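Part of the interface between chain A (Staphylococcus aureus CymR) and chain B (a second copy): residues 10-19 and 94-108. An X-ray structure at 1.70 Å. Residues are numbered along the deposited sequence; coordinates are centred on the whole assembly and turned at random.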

ATOM      1  N   GLY A  10      13.157  -4.785   0.180  1.00 25.76           N
ATOM      2  CA  GLY A  10      12.895  -3.904   1.300  1.00 27.71           C
ATOM      3  C   GLY A  10      12.549  -4.685   2.549  1.00 24.98           C
ATOM      4  O   GLY A  10      13.113  -4.433   3.611  1.00 23.24           O
ATOM      5  N   ARG A  11      11.629  -5.637   2.423  1.00 23.59           N
ATOM      6  CA  ARG A  11      11.246  -6.453   3.570  1.00 24.86           C
ATOM      7  C   ARG A  11      12.436  -7.191   4.164  1.00 24.01           C
ATOM      8  O   ARG A  11      12.657  -7.155   5.374  1.00 22.90           O
ATOM      9  CB  ARG A  11      10.156  -7.453   3.185  1.00 26.80           C
ATOM     10  CG  ARG A  11       8.864  -6.772   2.796  1.00 30.16           C
ATOM     11  CD  ARG A  11       7.791  -7.777   2.396  1.00 35.16           C
ATOM     12  NE  ARG A  11       7.266  -8.504   3.547  1.00 36.03           N
ATOM     13  CZ  ARG A  11       6.241  -9.342   3.473  1.00 35.03           C
ATOM     14  NH1 ARG A  11       5.658  -9.549   2.302  1.00 37.22           N
ATOM     15  NH2 ARG A  11       5.807  -9.975   4.556  1.00 35.63           N
ATOM     16  N   TYR A  12      13.197  -7.876   3.320  1.00 21.19           N
ATOM     17  CA  TYR A  12      14.329  -8.651   3.835  1.00 20.08           C
ATOM     18  C   TYR A  12      15.438  -7.745   4.349  1.00 21.38           C
ATOM     19  O   TYR A  12      16.091  -8.074   5.320  1.00 20.09           O
ATOM     20  CB  TYR A  12      14.843  -9.654   2.808  1.00 21.53           C
ATOM     21  CG  TYR A  12      13.913 -10.842   2.662  1.00 25.30           C
ATOM     22  CD1 TYR A  12      13.761 -11.747   3.702  1.00 27.98           C
ATOM     23  CD2 TYR A  12      13.180 -11.040   1.507  1.00 27.57           C
ATOM     24  CE1 TYR A  12      12.902 -12.837   3.591  1.00 33.46           C
ATOM     25  CE2 TYR A  12      12.318 -12.130   1.382  1.00 26.69           C
ATOM     26  CZ  TYR A  12      12.189 -13.022   2.432  1.00 31.28           C
ATOM     27  OH  TYR A  12      11.344 -14.111   2.326  1.00 31.92           O
ATOM     28  N   GLY A  13      15.619  -6.591   3.718  1.00 21.33           N
ATOM     29  CA  GLY A  13      16.582  -5.624   4.217  1.00 21.10           C
ATOM     30  C   GLY A  13      16.241  -5.154   5.619  1.00 22.06           C
ATOM     31  O   GLY A  13      17.119  -5.025   6.479  1.00 20.21           O
ATOM     32  N   LEU A  14      14.950  -4.898   5.845  1.00 19.11           N
ATOM     33  CA  LEU A  14      14.454  -4.473   7.136  1.00 20.35           C
ATOM     34  C   LEU A  14      14.705  -5.556   8.171  1.00 21.72           C
ATOM     35  O   LEU A  14      15.156  -5.265   9.277  1.00 19.37           O
ATOM     36  CB  LEU A  14      12.959  -4.170   7.060  1.00 22.36           C
ATOM     37  CG  LEU A  14      12.443  -2.827   7.572  1.00 31.40           C
ATOM     38  CD1 LEU A  14      10.958  -2.950   7.907  1.00 21.88           C
ATOM     39  CD2 LEU A  14      13.245  -2.282   8.757  1.00 24.62           C
ATOM     40  N   THR A  15      14.419  -6.802   7.804  1.00 21.62           N
ATOM     41  CA  THR A  15      14.699  -7.934   8.692  1.00 21.12           C
ATOM     42  C   THR A  15      16.174  -8.037   9.076  1.00 23.24           C
ATOM     43  O   THR A  15      16.500  -8.260  10.239  1.00 25.67           O
ATOM     44  CB  THR A  15      14.201  -9.276   8.096  1.00 23.76           C
ATOM     45  OG1 THR A  15      12.789  -9.196   7.853  1.00 26.04           O
ATOM     46  CG2 THR A  15      14.467 -10.412   9.086  1.00 24.00           C
ATOM     47  N   LEU A  16      17.062  -7.879   8.099  1.00 20.88           N
ATOM     48  CA  LEU A  16      18.505  -7.837   8.336  1.00 23.10           C
ATOM     49  C   LEU A  16      18.831  -6.771   9.392  1.00 21.28           C
ATOM     50  O   LEU A  16      19.529  -7.025  10.379  1.00 21.21           O
ATOM     51  CB  LEU A  16      19.228  -7.528   7.010  1.00 22.81           C
ATOM     52  CG  LEU A  16      20.737  -7.708   6.814  1.00 37.77           C
ATOM     53  CD1 LEU A  16      21.311  -6.561   5.984  1.00 29.62           C
ATOM     54  CD2 LEU A  16      21.496  -7.856   8.111  1.00 31.73           C
ATOM     55  N   MET A  17      18.297  -5.577   9.189  1.00 19.29           N
ATOM     56  CA  MET A  17      18.612  -4.449  10.052  1.00 18.38           C
ATOM     57  C   MET A  17      18.085  -4.632  11.480  1.00 18.67           C
ATOM     58  O   MET A  17      18.737  -4.236  12.442  1.00 22.13           O
ATOM     59  CB  MET A  17      18.109  -3.152   9.419  1.00 19.83           C
ATOM     60  CG  MET A  17      18.811  -2.823   8.109  1.00 18.12           C
ATOM     61  SD  MET A  17      20.549  -2.419   8.375  1.00 20.24           S
ATOM     62  CE  MET A  17      20.397  -0.870   9.252  1.00 22.90           C
ATOM     63  N   ILE A  18      16.916  -5.243  11.619  1.00 20.38           N
ATOM     64  CA  ILE A  18      16.367  -5.508  12.943  1.00 21.12           C
ATOM     65  C   ILE A  18      17.266  -6.486  13.692  1.00 23.33           C
ATOM     66  O   ILE A  18      17.547  -6.304  14.874  1.00 26.77           O
ATOM     67  CB  ILE A  18      14.912  -6.031  12.858  1.00 22.66           C
ATOM     68  CG1 ILE A  18      13.995  -4.933  12.317  1.00 21.19           C
ATOM     69  CG2 ILE A  18      14.433  -6.485  14.216  1.00 26.62           C
ATOM     70  CD1 ILE A  18      12.637  -5.435  11.834  1.00 23.22           C
ATOM     71  N   SER A  19      17.738  -7.506  12.987  1.00 23.39           N
ATOM     72  CA  SER A  19      18.677  -8.472  13.556  1.00 27.46           C
ATOM     73  C   SER A  19      19.934  -7.779  14.070  1.00 26.50           C
ATOM     74  O   SER A  19      20.390  -8.015  15.190  1.00 26.37           O
ATOM     75  CB  SER A  19      19.068  -9.517  12.511  1.00 27.06           C
ATOM     76  OG  SER A  19      18.115 -10.561  12.484  1.00 36.07           O
TER
ATOM     77  N   GLU B  94       1.393 -10.260   1.823  1.00 42.79           N
ATOM     78  CA  GLU B  94       1.671 -11.689   1.887  1.00 46.77           C
ATOM     79  C   GLU B  94       2.586 -12.015   3.059  1.00 43.08           C
ATOM     80  O   GLU B  94       3.601 -11.351   3.268  1.00 43.81           O
ATOM     81  CB  GLU B  94       2.313 -12.165   0.586  1.00 50.30           C
ATOM     82  CG  GLU B  94       1.484 -11.870  -0.653  1.00 59.36           C
ATOM     83  CD  GLU B  94       2.254 -12.113  -1.938  1.00 68.39           C
ATOM     84  OE1 GLU B  94       3.484 -12.336  -1.861  1.00 59.87           O
ATOM     85  OE2 GLU B  94       1.628 -12.084  -3.024  1.00 67.41           O
ATOM     86  N   SER B  95       2.232 -13.055   3.807  1.00 41.84           N
ATOM     87  CA  SER B  95       2.977 -13.422   5.005  1.00 41.76           C
ATOM     88  C   SER B  95       4.286 -14.143   4.689  1.00 47.22           C
ATOM     89  O   SER B  95       4.343 -15.015   3.822  1.00 51.20           O
ATOM     90  CB  SER B  95       2.112 -14.278   5.941  1.00 46.23           C
ATOM     91  OG  SER B  95       2.738 -14.434   7.207  1.00 49.14           O
ATOM     92  N   ILE B  96       5.337 -13.757   5.401  1.00 44.12           N
ATOM     93  CA  ILE B  96       6.637 -14.407   5.302  1.00 41.06           C
ATOM     94  C   ILE B  96       6.974 -14.907   6.694  1.00 43.69           C
ATOM     95  O   ILE B  96       7.166 -14.116   7.616  1.00 39.77           O
ATOM     96  CB  ILE B  96       7.717 -13.426   4.830  1.00 39.88           C
ATOM     97  CG1 ILE B  96       7.456 -13.010   3.381  1.00 39.97           C
ATOM     98  CG2 ILE B  96       9.104 -14.043   4.988  1.00 37.21           C
ATOM     99  CD1 ILE B  96       8.360 -11.894   2.880  1.00 37.85           C
ATOM    100  N   GLU B  97       7.030 -16.221   6.852  1.00 42.03           N
ATOM    101  CA  GLU B  97       7.110 -16.804   8.186  1.00 48.58           C
ATOM    102  C   GLU B  97       8.343 -16.399   9.005  1.00 44.23           C
ATOM    103  O   GLU B  97       8.295 -16.404  10.236  1.00 45.31           O
ATOM    104  CB  GLU B  97       6.959 -18.326   8.117  1.00 47.85           C
ATOM    105  CG  GLU B  97       5.509 -18.792   8.151  1.00 51.77           C
ATOM    106  CD  GLU B  97       4.618 -18.046   7.166  1.00 55.38           C
ATOM    107  OE1 GLU B  97       4.526 -18.486   5.997  1.00 58.26           O
ATOM    108  OE2 GLU B  97       4.008 -17.024   7.560  1.00 49.54           O
ATOM    109  N   SER B  98       9.435 -16.037   8.337  1.00 41.44           N
ATOM    110  CA  SER B  98      10.653 -15.661   9.052  1.00 43.71           C
ATOM    111  C   SER B  98      10.624 -14.236   9.620  1.00 36.67           C
ATOM    112  O   SER B  98      11.403 -13.909  10.513  1.00 42.46           O
ATOM    113  CB  SER B  98      11.900 -15.872   8.175  1.00 40.37           C
ATOM    114  OG  SER B  98      11.770 -15.247   6.905  1.00 42.93           O
ATOM    115  N   GLU B  99       9.727 -13.395   9.110  1.00 37.57           N
ATOM    116  CA  GLU B  99       9.664 -12.001   9.549  1.00 32.99           C
ATOM    117  C   GLU B  99       9.447 -11.877  11.043  1.00 33.66           C
ATOM    118  O   GLU B  99       8.550 -12.503  11.601  1.00 32.10           O
ATOM    119  CB  GLU B  99       8.567 -11.230   8.814  1.00 33.71           C
ATOM    120  CG  GLU B  99       8.990 -10.721   7.458  1.00 35.98           C
ATOM    121  CD  GLU B  99       7.974  -9.786   6.852  1.00 37.37           C
ATOM    122  OE1 GLU B  99       8.366  -8.967   5.998  1.00 41.26           O
ATOM    123  OE2 GLU B  99       6.784  -9.873   7.229  1.00 35.70           O
ATOM    124  N   PRO B 100      10.272 -11.055  11.702  1.00 29.82           N
ATOM    125  CA  PRO B 100      10.091 -10.833  13.136  1.00 31.11           C
ATOM    126  C   PRO B 100       8.731 -10.206  13.428  1.00 26.54           C
ATOM    127  O   PRO B 100       8.181  -9.487  12.587  1.00 24.82           O
ATOM    128  CB  PRO B 100      11.233  -9.877  13.498  1.00 32.66           C
ATOM    129  CG  PRO B 100      11.697  -9.294  12.210  1.00 34.20           C
ATOM    130  CD  PRO B 100      11.432 -10.329  11.159  1.00 33.05           C
ATOM    131  N   PRO B 101       8.175 -10.492  14.609  1.00 28.85           N
ATOM    132  CA  PRO B 101       6.882  -9.956  15.026  1.00 27.87           C
ATOM    133  C   PRO B 101       6.772  -8.431  14.909  1.00 25.66           C
ATOM    134  O   PRO B 101       5.714  -7.943  14.510  1.00 25.48           O
ATOM    135  CB  PRO B 101       6.785 -10.408  16.487  1.00 29.24           C
ATOM    136  CG  PRO B 101       7.482 -11.717  16.475  1.00 29.92           C
ATOM    137  CD  PRO B 101       8.689 -11.472  15.584  1.00 31.32           C
ATOM    138  N   ALA B 102       7.821  -7.686  15.242  1.00 24.05           N
ATOM    139  CA  ALA B 102       7.748  -6.238  15.098  1.00 24.94           C
ATOM    140  C   ALA B 102       7.514  -5.815  13.647  1.00 20.73           C
ATOM    141  O   ALA B 102       6.802  -4.843  13.380  1.00 21.05           O
ATOM    142  CB  ALA B 102       9.019  -5.572  15.651  1.00 26.31           C
ATOM    143  N   GLN B 103       8.139  -6.521  12.713  1.00 21.21           N
ATOM    144  CA  GLN B 103       7.985  -6.179  11.300  1.00 21.90           C
ATOM    145  C   GLN B 103       6.593  -6.539  10.793  1.00 22.72           C
ATOM    146  O   GLN B 103       5.983  -5.787  10.035  1.00 20.31           O
ATOM    147  CB  GLN B 103       9.054  -6.865  10.460  1.00 23.01           C
ATOM    148  CG  GLN B 103       9.022  -6.504   8.990  1.00 24.83           C
ATOM    149  CD  GLN B 103      10.305  -6.884   8.287  1.00 28.17           C
ATOM    150  OE1 GLN B 103      11.336  -7.079   8.928  1.00 29.67           O
ATOM    151  NE2 GLN B 103      10.258  -6.967   6.963  1.00 29.59           N
ATOM    152  N   LYS B 104       6.089  -7.693  11.213  1.00 23.01           N
ATOM    153  CA  LYS B 104       4.710  -8.047  10.883  1.00 21.09           C
ATOM    154  C   LYS B 104       3.743  -6.978  11.388  1.00 23.56           C
ATOM    155  O   LYS B 104       2.804  -6.611  10.689  1.00 24.34           O
ATOM    156  CB  LYS B 104       4.331  -9.423  11.444  1.00 25.03           C
ATOM    157  CG  LYS B 104       4.921 -10.596  10.677  1.00 33.30           C
ATOM    158  CD  LYS B 104       4.549 -11.909  11.345  1.00 36.67           C
ATOM    159  CE  LYS B 104       5.349 -13.081  10.782  1.00 37.12           C
ATOM    160  NZ  LYS B 104       4.711 -13.661   9.565  1.00 46.96           N
ATOM    161  N   GLN B 105       3.966  -6.473  12.599  1.00 19.84           N
ATOM    162  CA  GLN B 105       3.089  -5.452  13.147  1.00 21.10           C
ATOM    163  C   GLN B 105       3.220  -4.130  12.395  1.00 22.25           C
ATOM    164  O   GLN B 105       2.241  -3.405  12.210  1.00 22.31           O
ATOM    165  CB  GLN B 105       3.318  -5.265  14.646  1.00 20.27           C
ATOM    166  CG  GLN B 105       2.435  -4.200  15.289  1.00 22.94           C
ATOM    167  CD  GLN B 105       0.948  -4.472  15.076  1.00 30.54           C
ATOM    168  OE1 GLN B 105       0.555  -5.592  14.740  1.00 30.03           O
ATOM    169  NE2 GLN B 105       0.119  -3.449  15.267  1.00 33.90           N
ATOM    170  N   LEU B 106       4.433  -3.820  11.956  1.00 21.87           N
ATOM    171  CA  LEU B 106       4.646  -2.628  11.140  1.00 20.36           C
ATOM    172  C   LEU B 106       3.762  -2.648   9.892  1.00 23.39           C
ATOM    173  O   LEU B 106       3.109  -1.656   9.572  1.00 24.08           O
ATOM    174  CB  LEU B 106       6.116  -2.518  10.730  1.00 22.29           C
ATOM    175  CG  LEU B 106       6.440  -1.324   9.831  1.00 24.38           C
ATOM    176  CD1 LEU B 106       6.107  -0.021  10.528  1.00 23.65           C
ATOM    177  CD2 LEU B 106       7.917  -1.372   9.440  1.00 23.64           C
ATOM    178  N   TRP B 107       3.729  -3.779   9.191  1.00 23.74           N
ATOM    179  CA  TRP B 107       2.889  -3.892   7.999  1.00 23.67           C
ATOM    180  C   TRP B 107       1.419  -3.728   8.355  1.00 25.48           C
ATOM    181  O   TRP B 107       0.644  -3.153   7.587  1.00 25.06           O
ATOM    182  CB  TRP B 107       3.071  -5.235   7.285  1.00 25.24           C
ATOM    183  CG  TRP B 107       4.455  -5.646   6.971  1.00 30.03           C
ATOM    184  CD1 TRP B 107       4.983  -6.897   7.122  1.00 33.18           C
ATOM    185  CD2 TRP B 107       5.501  -4.829   6.440  1.00 30.19           C
ATOM    186  NE1 TRP B 107       6.294  -6.906   6.724  1.00 32.82           N
ATOM    187  CE2 TRP B 107       6.637  -5.652   6.297  1.00 34.00           C
ATOM    188  CE3 TRP B 107       5.592  -3.487   6.070  1.00 30.27           C
ATOM    189  CZ2 TRP B 107       7.848  -5.171   5.809  1.00 35.54           C
ATOM    190  CZ3 TRP B 107       6.796  -3.012   5.583  1.00 34.45           C
ATOM    191  CH2 TRP B 107       7.906  -3.850   5.458  1.00 35.96           C
ATOM    192  N   ILE B 108       1.029  -4.244   9.515  1.00 24.65           N
ATOM    193  CA  ILE B 108      -0.355  -4.103   9.956  1.00 24.81           C
ATOM    194  C   ILE B 108      -0.661  -2.630  10.171  1.00 25.34           C
ATOM    195  O   ILE B 108      -1.746  -2.149   9.817  1.00 25.07           O
ATOM    196  CB  ILE B 108      -0.634  -4.870  11.269  1.00 25.74           C
ATOM    197  CG1 ILE B 108      -0.491  -6.378  11.056  1.00 28.22           C
ATOM    198  CG2 ILE B 108      -2.018  -4.529  11.809  1.00 25.52           C
ATOM    199  CD1 ILE B 108      -1.288  -6.916   9.927  1.00 30.49           C
TER
HETATM  200  O   HOH W   1      11.684 -15.927   4.374  1.00 41.14           O

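The contact between the two CymR copies is anchored by Arg A11, which reaches out from the chain A helix into a pocket of acceptors on chain B. Its guanidinium forms a two-pronged salt bridge with Glu B99: NE of Arg A11 donates to OE1 of Glu B99 at 2.7 Å, and NH2 of Arg A11 donates to OE2 of Glu B99 at 2.8 Å. Such side-on pairing lets each carboxylate oxygen take its own N-H. A second edge of the guanidinium meets a backbone carbonyl: NH1 and NH2 of Arg A11 both donate to O of Glu B94, each at 2.9 Å. These partners lie near the guanidinium plane, while over one face sits a methyl group, with CD1 of Ile B96 3.4 Å from CZ of Arg A11. Glu B99 is held from its own chain as well: NE1 of Trp B107 donates to OE1 of Glu B99 at 3.0 Å, with a weak second bond to OE2 of Glu B99, also at 3.0 Å.

Gln B103 is the second polar centre. Its side chain fits as a knob among Arg A11, Leu A14, Thr A15 and Ile A18, and both ends of its amide are used. NE2 of Gln B103 donates to O of Arg A11 at 2.9 Å, nearly straight at 165°, and OG1 of Thr A15 donates to OE1 of Gln B103 at 2.8 Å. The same Arg A11 carbonyl accepts the helical bond from N of Thr A15 at 3.0 Å, so the glutamine adds to the helix bonding without replacing it.

CG of Arg A11 lies 3.6 Å from CZ2 of Trp B107, so the aliphatic part of the arginine packs against the indole that shares its carboxylate. CD1 of Leu A14 meets CD2 of Leu B106 at 3.8 Å and CH2 of Trp B107 at 4.0 Å. Further along the chain A helix, CG2 of Thr A15 approaches CD of Pro B100 at 3.7 Å, and CD1 of Ile A18 lies 4.0 Å from CG of Pro B100, the N-cap residue. Tyr A12 has its CA-to-CB bond pointing away, yet its ring end returns to the contact: CZ of Tyr A12 is 4.0 Å from CD1 of Ile B96. One water joins OH of Tyr A12 (2.8 Å from the water O) to OG of Ser B98 (2.6 Å from the same O).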